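Local coordinates for protein arginase (Trypanosoma brucei brucei, PDB 4RHJ) that is of unknown function but has the arginase-deacetylase fold and evolved without the binuclear manganese cluster of arginases, at residues Phe22-Met27 with Met104-Ala109; Phe49-Gly54 with Pro137-Gly142; Glu118-Ser123 with Thr147-Glu152. One frame throughout, in Å; residues are numbered along the deposited sequence.

Contact 1 (Phe22-Met27 with Met104-Ala109); sequences FSKFLM and MLDEAA
Met104 meets two aromatic rings of the 22-27 segment, Phe22 and Phe25. Both are Met-aromatic contacts, but they differ in geometry. Met104 SD sits 4.5 Å from the centroid of the Phe22 ring and only 5° off its normal, squarely over the face. The same sulfur approaches the Phe25 ring obliquely, and the methyl is the part of the side chain that touches Phe25: Met104 CE is 3.7 Å from Phe25 CE2. A bend at chi2 (-120°) turns the end of the methionine back from an extended course. Met104 CA also lies over a face of the Phe25 ring in a CH-pi contact.

The edge of the Phe22 ring meets the backbone of the same methionine. Phe22 CD1 comes within 2.9 Å of Met104 O, which lies near the ring plane. Phe22 CA points a hydrogen at the same oxygen, with 3.5 Å between Phe22 CA and Met104 O. Next along the chain, Leu105 CD1 is 4.0 Å from Phe22 CE1.

Toward the surface, Lys24 and Asp106 cross at about a right angle. Lys24 NZ stays 4.3 Å from Asp106 OD1, beyond a salt bridge.

Trp119 of helix 116-131 touches both Phe22 and Met104, and Ala126 of the same helix touches Phe25 and Met104. Backbone hydrogen bonds tie Met104 to Gly50 and Asp106 to Met21. The contact packs Phe22 and helix 23-30 against the loop that leaves strand 95-103. No hydrogen bond joins the two segments, so sulfur-aromatic and apolar packing carry the contact, with CH...O contacts to Met104 O, and the lysine-aspartate pair probably adds a weak attraction.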
loop_
_atom_site.group_PDB
_atom_site.type_symbol
_atom_site.label_atom_id
_atom_site.label_comp_id
_atom_site.label_asym_id
_atom_site.label_seq_id
_atom_site.Cartn_x
_atom_site.Cartn_y
_atom_site.Cartn_z
ATOM N N PHE A 22 15.305 -34.763 3.989
ATOM C CA PHE A 22 16.366 -33.805 4.229
ATOM C C PHE A 22 17.732 -34.399 3.954
ATOM O O PHE A 22 18.724 -33.674 3.895
ATOM C CB PHE A 22 16.286 -33.302 5.666
ATOM C CG PHE A 22 14.977 -32.655 5.996
ATOM C CD1 PHE A 22 14.226 -32.055 5.008
ATOM C CD2 PHE A 22 14.489 -32.659 7.284
ATOM C CE1 PHE A 22 13.032 -31.462 5.289
ATOM C CE2 PHE A 22 13.282 -32.064 7.572
ATOM C CZ PHE A 22 12.561 -31.454 6.572
ATOM N N SER A 23 17.762 -35.718 3.783
ATOM C CA SER A 23 19.001 -36.466 3.599
ATOM C C SER A 23 19.958 -35.764 2.645
ATOM O O SER A 23 21.109 -35.486 2.996
ATOM C CB SER A 23 18.691 -37.875 3.091
ATOM O OG SER A 23 19.862 -38.523 2.622
ATOM N N LYS A 24 19.457 -35.454 1.454
ATOM C CA LYS A 24 20.224 -34.747 0.440
ATOM C C LYS A 24 20.578 -33.337 0.894
ATOM O O LYS A 24 21.654 -32.845 0.564
ATOM C CB LYS A 24 19.451 -34.701 -0.881
ATOM C CG LYS A 24 20.080 -33.836 -1.982
ATOM C CD LYS A 24 19.288 -33.917 -3.293
ATOM C CE LYS A 24 19.661 -32.799 -4.259
ATOM N NZ LYS A 24 18.818 -32.807 -5.492
ATOM N N PHE A 25 19.688 -32.686 1.645
ATOM C CA PHE A 25 20.030 -31.381 2.211
ATOM C C PHE A 25 21.069 -31.591 3.297
ATOM O O PHE A 25 22.074 -30.885 3.362
ATOM C CB PHE A 25 18.810 -30.644 2.790
ATOM C CG PHE A 25 19.170 -29.350 3.492
ATOM C CD1 PHE A 25 19.366 -28.184 2.767
ATOM C CD2 PHE A 25 19.348 -29.312 4.867
ATOM C CE1 PHE A 25 19.713 -27.006 3.392
ATOM C CE2 PHE A 25 19.694 -28.139 5.492
ATOM C CZ PHE A 25 19.881 -26.982 4.749
ATOM N N LEU A 26 20.811 -32.578 4.147
ATOM C CA LEU A 26 21.715 -32.916 5.234
ATOM C C LEU A 26 23.109 -33.298 4.738
ATOM O O LEU A 26 24.098 -32.777 5.249
ATOM C CB LEU A 26 21.110 -34.041 6.073
ATOM C CG LEU A 26 19.817 -33.601 6.770
ATOM C CD1 LEU A 26 19.186 -34.746 7.536
ATOM C CD2 LEU A 26 20.080 -32.398 7.675
ATOM N N MET A 27 23.179 -34.189 3.746
ATOM C CA MET A 27 24.446 -34.615 3.134
ATOM C C MET A 27 25.243 -33.427 2.625
ATOM O O MET A 27 26.470 -33.440 2.608
ATOM C CB MET A 27 24.191 -35.598 1.979
ATOM C CG MET A 27 24.854 -35.219 0.642
ATOM S SD MET A 27 23.720 -34.915 -0.744
ATOM C CE MET A 27 23.375 -36.576 -1.311
ATOM N N MET A 104 15.442 -27.446 2.361
ATOM C CA MET A 104 15.368 -28.616 3.237
ATOM C C MET A 104 14.726 -29.827 2.542
ATOM O O MET A 104 15.276 -30.925 2.524
ATOM C CB MET A 104 14.568 -28.278 4.492
ATOM C CG MET A 104 15.207 -27.284 5.391
ATOM S SD MET A 104 15.492 -28.008 6.994
ATOM C CE MET A 104 16.869 -27.032 7.539
ATOM N N LEU A 105 13.558 -29.609 1.962
ATOM C CA LEU A 105 12.753 -30.680 1.391
ATOM C C LEU A 105 13.209 -31.038 -0.026
ATOM O O LEU A 105 13.119 -30.219 -0.938
ATOM C CB LEU A 105 11.277 -30.255 1.395
ATOM C CG LEU A 105 10.104 -31.237 1.388
ATOM C CD1 LEU A 105 10.283 -32.291 2.440
ATOM C CD2 LEU A 105 8.803 -30.485 1.638
ATOM N N ASP A 106 13.704 -32.256 -0.215
ATOM C CA ASP A 106 14.047 -32.696 -1.562
ATOM C C ASP A 106 12.792 -32.938 -2.391
ATOM O O ASP A 106 12.018 -33.848 -2.109
ATOM C CB ASP A 106 14.895 -33.966 -1.535
ATOM C CG ASP A 106 15.239 -34.467 -2.933
ATOM O OD1 ASP A 106 14.983 -33.749 -3.920
ATOM O OD2 ASP A 106 15.784 -35.580 -3.050
ATOM N N GLU A 107 12.621 -32.142 -3.441
ATOM C CA GLU A 107 11.454 -32.261 -4.307
ATOM C C GLU A 107 11.337 -33.505 -5.193
ATOM O O GLU A 107 10.545 -33.524 -6.136
ATOM C CB GLU A 107 11.191 -30.927 -5.017
ATOM C CG GLU A 107 11.116 -29.735 -4.073
ATOM C CD GLU A 107 11.366 -28.411 -4.768
ATOM O OE1 GLU A 107 11.537 -27.390 -4.072
ATOM O OE2 GLU A 107 11.385 -28.389 -6.012
ATOM N N ALA A 108 12.117 -34.541 -4.873
ATOM C CA ALA A 108 12.322 -35.710 -5.737
ATOM C C ALA A 108 12.744 -36.966 -4.975
ATOM O O ALA A 108 13.429 -37.821 -5.532
ATOM C CB ALA A 108 13.360 -35.401 -6.805
ATOM N N ALA A 109 12.348 -37.083 -3.713
ATOM C CA ALA A 109 12.753 -38.230 -2.907
ATOM C C ALA A 109 11.608 -38.747 -2.054
ATOM O O ALA A 109 11.812 -39.541 -1.141
ATOM C CB ALA A 109 13.932 -37.871 -2.037
#

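Contact 2 (Phe49-Gly54 with Pro137-Gly142); sequences FGYGAG and PVSVGG
Tyr51 N gives Val140 O a nearly straight hydrogen bond of 2.9 Å, with an N-H...O angle of 172°. The donor stands 45° above the carbonyl plane, so it does not lie on a lone pair. Strands 46-50 and 136-140 run side by side here in the central parallel sheet of the arginase-deacetylase fold. Val140 N bonds to Phe49 O at 3.2 Å, in the carbonyl plane. One step back, Phe49 N reaches Val138 O at 3.3 Å, a weak bond. Phe49 thus bonds to the residues before and after its bridge partner Ser139, the usual parallel pattern.

Phe49 and Ser139 lie on the same face of the sheet. A chi1 of 61° holds the Phe49 ring between its own backbone N and carbonyl carbon. Ser139 CA lies over one face of the ring, offset toward its rim, and Phe49 CZ is 3.6 Å from Ser139 CB. Ser139 OG lies 3.3 Å from Tyr51 CB and makes a weak hydrogen bond to Asp285. The Tyr51 ring turns an edge to Gly141 O, and its hydroxyl is hydrogen-bonded to Ser145 OG. Helix 116-131 covers this face, with Leu130 against Phe49 and Ser123 and Trp119 against Tyr51.

Past the strand ends, both segments continue as glycine-rich loops. Gly142 lies about 9 Å from the side chain of Asp244, which binds manganese in another structure of this protein; no metal is bound to this chain. Gly141 and Gly142 both have positive phi, at backbone angles where a CB would crowd the preceding carbonyl oxygen, so glycine is called for. The loops pack backbone to backbone there, with Gly142 CA 3.0 Å from Ala53 O.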
loop_
_atom_site.group_PDB
_atom_site.type_symbol
_atom_site.label_atom_id
_atom_site.label_comp_id
_atom_site.label_asym_id
_atom_site.label_seq_id
_atom_site.Cartn_x
_atom_site.Cartn_y
_atom_site.Cartn_z
ATOM N N PHE A 49 19.293 -21.201 3.467
ATOM C CA PHE A 49 18.521 -22.353 3.062
ATOM C C PHE A 49 17.033 -22.070 3.113
ATOM O O PHE A 49 16.603 -21.059 3.647
ATOM C CB PHE A 49 18.889 -23.574 3.902
ATOM C CG PHE A 49 18.641 -23.424 5.366
ATOM C CD1 PHE A 49 19.643 -22.980 6.201
ATOM C CD2 PHE A 49 17.426 -23.777 5.908
ATOM C CE1 PHE A 49 19.426 -22.860 7.546
ATOM C CE2 PHE A 49 17.200 -23.672 7.237
ATOM C CZ PHE A 49 18.204 -23.205 8.070
ATOM N N GLY A 50 16.261 -22.967 2.506
ATOM C CA GLY A 50 14.821 -22.844 2.442
ATOM C C GLY A 50 14.157 -23.780 3.418
ATOM O O GLY A 50 14.418 -24.970 3.423
ATOM N N TYR A 51 13.292 -23.218 4.240
ATOM C CA TYR A 51 12.631 -23.932 5.305
ATOM C C TYR A 51 11.106 -23.922 5.081
ATOM O O TYR A 51 10.523 -22.874 4.819
ATOM C CB TYR A 51 13.008 -23.292 6.650
ATOM C CG TYR A 51 12.408 -23.961 7.870
ATOM C CD1 TYR A 51 12.870 -25.192 8.310
ATOM C CD2 TYR A 51 11.389 -23.350 8.581
ATOM C CE1 TYR A 51 12.325 -25.798 9.415
ATOM C CE2 TYR A 51 10.853 -23.939 9.689
ATOM C CZ TYR A 51 11.313 -25.164 10.103
ATOM O OH TYR A 51 10.762 -25.747 11.221
ATOM N N GLY A 52 10.452 -25.076 5.190
ATOM C CA GLY A 52 9.068 -25.179 4.747
ATOM C C GLY A 52 8.039 -25.628 5.760
ATOM O O GLY A 52 6.962 -26.052 5.377
ATOM N N ALA A 53 8.342 -25.493 7.048
ATOM C CA ALA A 53 7.437 -25.968 8.092
ATOM C C ALA A 53 6.135 -25.168 8.183
ATOM O O ALA A 53 6.139 -23.942 8.180
ATOM C CB ALA A 53 8.137 -25.956 9.421
ATOM N N GLY A 54 5.012 -25.869 8.267
ATOM C CA GLY A 54 3.729 -25.192 8.401
ATOM C C GLY A 54 3.186 -24.447 7.191
ATOM O O GLY A 54 2.184 -23.737 7.296
ATOM N N PRO A 137 23.539 -18.098 9.686
ATOM C CA PRO A 137 22.417 -18.817 9.078
ATOM C C PRO A 137 21.217 -17.901 8.798
ATOM O O PRO A 137 20.914 -17.023 9.598
ATOM C CB PRO A 137 22.078 -19.866 10.137
ATOM C CG PRO A 137 22.439 -19.174 11.447
ATOM C CD PRO A 137 23.610 -18.299 11.142
ATOM N N VAL A 138 20.572 -18.086 7.647
ATOM C CA VAL A 138 19.311 -17.403 7.327
ATOM C C VAL A 138 18.257 -18.356 6.746
ATOM O O VAL A 138 18.386 -18.826 5.629
ATOM C CB VAL A 138 19.513 -16.280 6.335
ATOM C CG1 VAL A 138 18.312 -15.371 6.343
ATOM C CG2 VAL A 138 20.775 -15.487 6.665
ATOM N N SER A 139 17.221 -18.621 7.527
ATOM C CA SER A 139 16.221 -19.601 7.180
ATOM C C SER A 139 14.970 -18.933 6.643
ATOM O O SER A 139 14.334 -18.138 7.331
ATOM C CB SER A 139 15.873 -20.441 8.383
ATOM O OG SER A 139 14.555 -20.917 8.277
ATOM N N VAL A 140 14.620 -19.281 5.408
ATOM C CA VAL A 140 13.591 -18.580 4.668
ATOM C C VAL A 140 12.435 -19.491 4.326
ATOM O O VAL A 140 12.609 -20.511 3.662
ATOM C CB VAL A 140 14.159 -17.962 3.385
ATOM C CG1 VAL A 140 13.041 -17.462 2.504
ATOM C CG2 VAL A 140 15.110 -16.838 3.742
ATOM N N GLY A 141 11.260 -19.094 4.812
ATOM C CA GLY A 141 10.011 -19.794 4.610
ATOM C C GLY A 141 9.428 -20.317 5.908
ATOM O O GLY A 141 9.944 -20.068 6.988
ATOM N N GLY A 142 8.341 -21.074 5.792
ATOM C CA GLY A 142 7.798 -21.769 6.935
ATOM C C GLY A 142 6.884 -20.919 7.786
ATOM O O GLY A 142 6.326 -19.929 7.304
#

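Contact 3 (Glu118-Ser123 with Thr147-Glu152); sequences EWYLGS and TLSMVE
Tyr120 reaches across from helix 116-131 to three residues of helix 148-157: Leu148, Ser149 and Glu152. Its CG is anti to the backbone N (chi1 167°), and this swings the ring toward the second helix. Beyond CB, the ring passes the Ser149 hydroxyl first. Tyr120 CD1 is 3.2 Å from Ser149 OG. Further out, Tyr120 CE1 packs on Leu148 CG at 4.1 Å. Tyr120 CZ is already 3.5 Å from Glu152 OE1, and at the tip Tyr120 OH donates a hydrogen bond of 2.6 Å to Glu152 OE1. The oxygen lies at the ring edge, in its plane, and the hydroxyl meets it nearly in line with its C-O bond. The ring and carboxylate planes are 57° apart. Accepting this hydrogen would probably favour the charged form of the carboxylate.

The two helices flank strand 136-140 along the chain and pack next to each other on one face of the parallel sheet of the arginase-deacetylase fold. Their local axes approach to 8.9 Å and differ by 30° in direction, so they run roughly the same way. Small side chains meet where the helices pack: Ser123 and Ser149 face each other, with 5.9 Å between Ser123 CA and Ser149 CA. Ser123 CB and Ser149 CB stand 3.8 Å apart. Ser149 OG makes a weak hydrogen bond back to Ser145 O. Ser123 OG is buried by the contact and has no polar partner in the model.

Leu148 also packs on Pro180, Val183 and Leu184 of helix 180-186. The Glu152 side chain touches Leu124 of helix 116-131 as well as Lys187 and Leu189 of a nearby loop.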
loop_
_atom_site.group_PDB
_atom_site.type_symbol
_atom_site.label_atom_id
_atom_site.label_comp_id
_atom_site.label_asym_id
_atom_site.label_seq_id
_atom_site.Cartn_x
_atom_site.Cartn_y
_atom_site.Cartn_z
ATOM N N GLU A 118 10.708 -33.533 13.116
ATOM C CA GLU A 118 11.664 -33.717 12.039
ATOM C C GLU A 118 12.119 -32.377 11.466
ATOM O O GLU A 118 13.315 -32.172 11.294
ATOM C CB GLU A 118 11.080 -34.629 10.963
ATOM C CG GLU A 118 11.099 -36.095 11.413
ATOM C CD GLU A 118 10.400 -37.054 10.463
ATOM O OE1 GLU A 118 10.824 -38.228 10.415
ATOM O OE2 GLU A 118 9.424 -36.652 9.788
ATOM N N TRP A 119 11.179 -31.466 11.195
ATOM C CA TRP A 119 11.515 -30.113 10.725
ATOM C C TRP A 119 12.461 -29.427 11.708
ATOM O O TRP A 119 13.339 -28.662 11.318
ATOM C CB TRP A 119 10.248 -29.258 10.545
ATOM C CG TRP A 119 9.532 -29.396 9.201
ATOM C CD1 TRP A 119 8.283 -29.887 8.990
ATOM C CD2 TRP A 119 10.022 -29.000 7.912
ATOM N NE1 TRP A 119 7.966 -29.841 7.656
ATOM C CE2 TRP A 119 9.017 -29.300 6.972
ATOM C CE3 TRP A 119 11.210 -28.419 7.466
ATOM C CZ2 TRP A 119 9.169 -29.050 5.612
ATOM C CZ3 TRP A 119 11.358 -28.171 6.114
ATOM C CH2 TRP A 119 10.346 -28.481 5.207
ATOM N N TYR A 120 12.263 -29.721 12.985
ATOM C CA TYR A 120 13.009 -29.112 14.080
ATOM C C TYR A 120 14.397 -29.693 14.235
ATOM O O TYR A 120 15.375 -28.961 14.352
ATOM C CB TYR A 120 12.257 -29.288 15.405
ATOM C CG TYR A 120 13.097 -28.957 16.609
ATOM C CD1 TYR A 120 13.330 -27.640 16.973
ATOM C CD2 TYR A 120 13.667 -29.959 17.378
ATOM C CE1 TYR A 120 14.106 -27.329 18.076
ATOM C CE2 TYR A 120 14.444 -29.663 18.484
ATOM C CZ TYR A 120 14.662 -28.345 18.829
ATOM O OH TYR A 120 15.438 -28.041 19.928
ATOM N N LEU A 121 14.465 -31.019 14.276
ATOM C CA LEU A 121 15.724 -31.723 14.444
ATOM C C LEU A 121 16.681 -31.380 13.316
ATOM O O LEU A 121 17.861 -31.153 13.553
ATOM C CB LEU A 121 15.491 -33.234 14.503
ATOM C CG LEU A 121 14.890 -33.828 15.785
ATOM C CD1 LEU A 121 14.937 -35.348 15.765
ATOM C CD2 LEU A 121 15.557 -33.284 17.046
ATOM N N GLY A 122 16.160 -31.343 12.092
ATOM C CA GLY A 122 16.928 -30.943 10.924
ATOM C C GLY A 122 17.344 -29.483 10.956
ATOM O O GLY A 122 18.523 -29.165 10.834
ATOM N N SER A 123 16.370 -28.594 11.127
ATOM C CA SER A 123 16.633 -27.162 11.258
ATOM C C SER A 123 17.653 -26.904 12.361
ATOM O O SER A 123 18.479 -25.996 12.275
ATOM C CB SER A 123 15.324 -26.405 11.542
ATOM O OG SER A 123 15.460 -25.009 11.340
ATOM N N THR A 147 12.790 -20.306 14.238
ATOM C CA THR A 147 13.398 -19.333 15.131
ATOM C C THR A 147 13.926 -20.107 16.317
ATOM O O THR A 147 15.094 -19.997 16.665
ATOM C CB THR A 147 12.412 -18.239 15.557
ATOM O OG1 THR A 147 12.250 -17.321 14.466
ATOM C CG2 THR A 147 12.929 -17.478 16.795
ATOM N N LEU A 148 13.063 -20.942 16.878
ATOM C CA LEU A 148 13.396 -21.822 17.988
ATOM C C LEU A 148 14.671 -22.648 17.755
ATOM O O LEU A 148 15.590 -22.605 18.559
ATOM C CB LEU A 148 12.198 -22.742 18.260
ATOM C CG LEU A 148 12.308 -23.879 19.270
ATOM C CD1 LEU A 148 12.827 -23.379 20.613
ATOM C CD2 LEU A 148 10.951 -24.539 19.420
ATOM N N SER A 149 14.726 -23.380 16.644
ATOM C CA SER A 149 15.830 -24.307 16.364
ATOM C C SER A 149 17.177 -23.620 16.182
ATOM O O SER A 149 18.193 -24.092 16.683
ATOM C CB SER A 149 15.530 -25.124 15.108
ATOM O OG SER A 149 14.137 -25.310 14.935
ATOM N N MET A 150 17.170 -22.509 15.446
ATOM C CA MET A 150 18.391 -21.798 15.051
ATOM C C MET A 150 19.077 -21.088 16.217
ATOM O O MET A 150 20.311 -21.111 16.346
ATOM C CB MET A 150 18.072 -20.779 13.949
ATOM C CG MET A 150 17.582 -21.390 12.625
ATOM S SD MET A 150 17.103 -20.121 11.430
ATOM C CE MET A 150 18.685 -19.377 11.051
ATOM N N VAL A 151 18.279 -20.455 17.061
ATOM C CA VAL A 151 18.804 -19.859 18.278
ATOM C C VAL A 151 19.213 -20.942 19.291
ATOM O O VAL A 151 20.095 -20.717 20.115
ATOM C CB VAL A 151 17.781 -18.886 18.911
ATOM C CG1 VAL A 151 16.531 -19.596 19.196
ATOM C CG2 VAL A 151 18.326 -18.259 20.195
ATOM N N GLU A 152 18.611 -22.131 19.222
ATOM C CA GLU A 152 19.009 -23.201 20.147
ATOM C C GLU A 152 20.300 -23.912 19.738
ATOM O O GLU A 152 21.030 -24.407 20.597
ATOM C CB GLU A 152 17.883 -24.212 20.315
ATOM C CG GLU A 152 16.865 -23.756 21.340
ATOM C CD GLU A 152 15.997 -24.866 21.827
ATOM O OE1 GLU A 152 15.618 -25.714 20.997
ATOM O OE2 GLU A 152 15.696 -24.887 23.035
#

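In the fold
Contact 2 is the core of the set. It is buried near the centre of the chain and held by backbone hydrogen bonds between adjacent strands. Contacts 1 and 3 are only partly buried and rest mainly on side chains. Contact 1 relies on sulfur-aromatic packing; contact 3 adds a tyrosine-glutamate hydrogen bond between helices. Met104 joins contacts 1 and 2: its N is 2.9 Å from Gly50 O, and its methyl packs on Phe49. Helices 116-131 and 148-157 of contact 3 flank strand 136-140 of contact 2 in the chain, and the sulfur of Met150 packs on Ser139 CB. Trp119, on the first of these helices, touches residues of both other contacts.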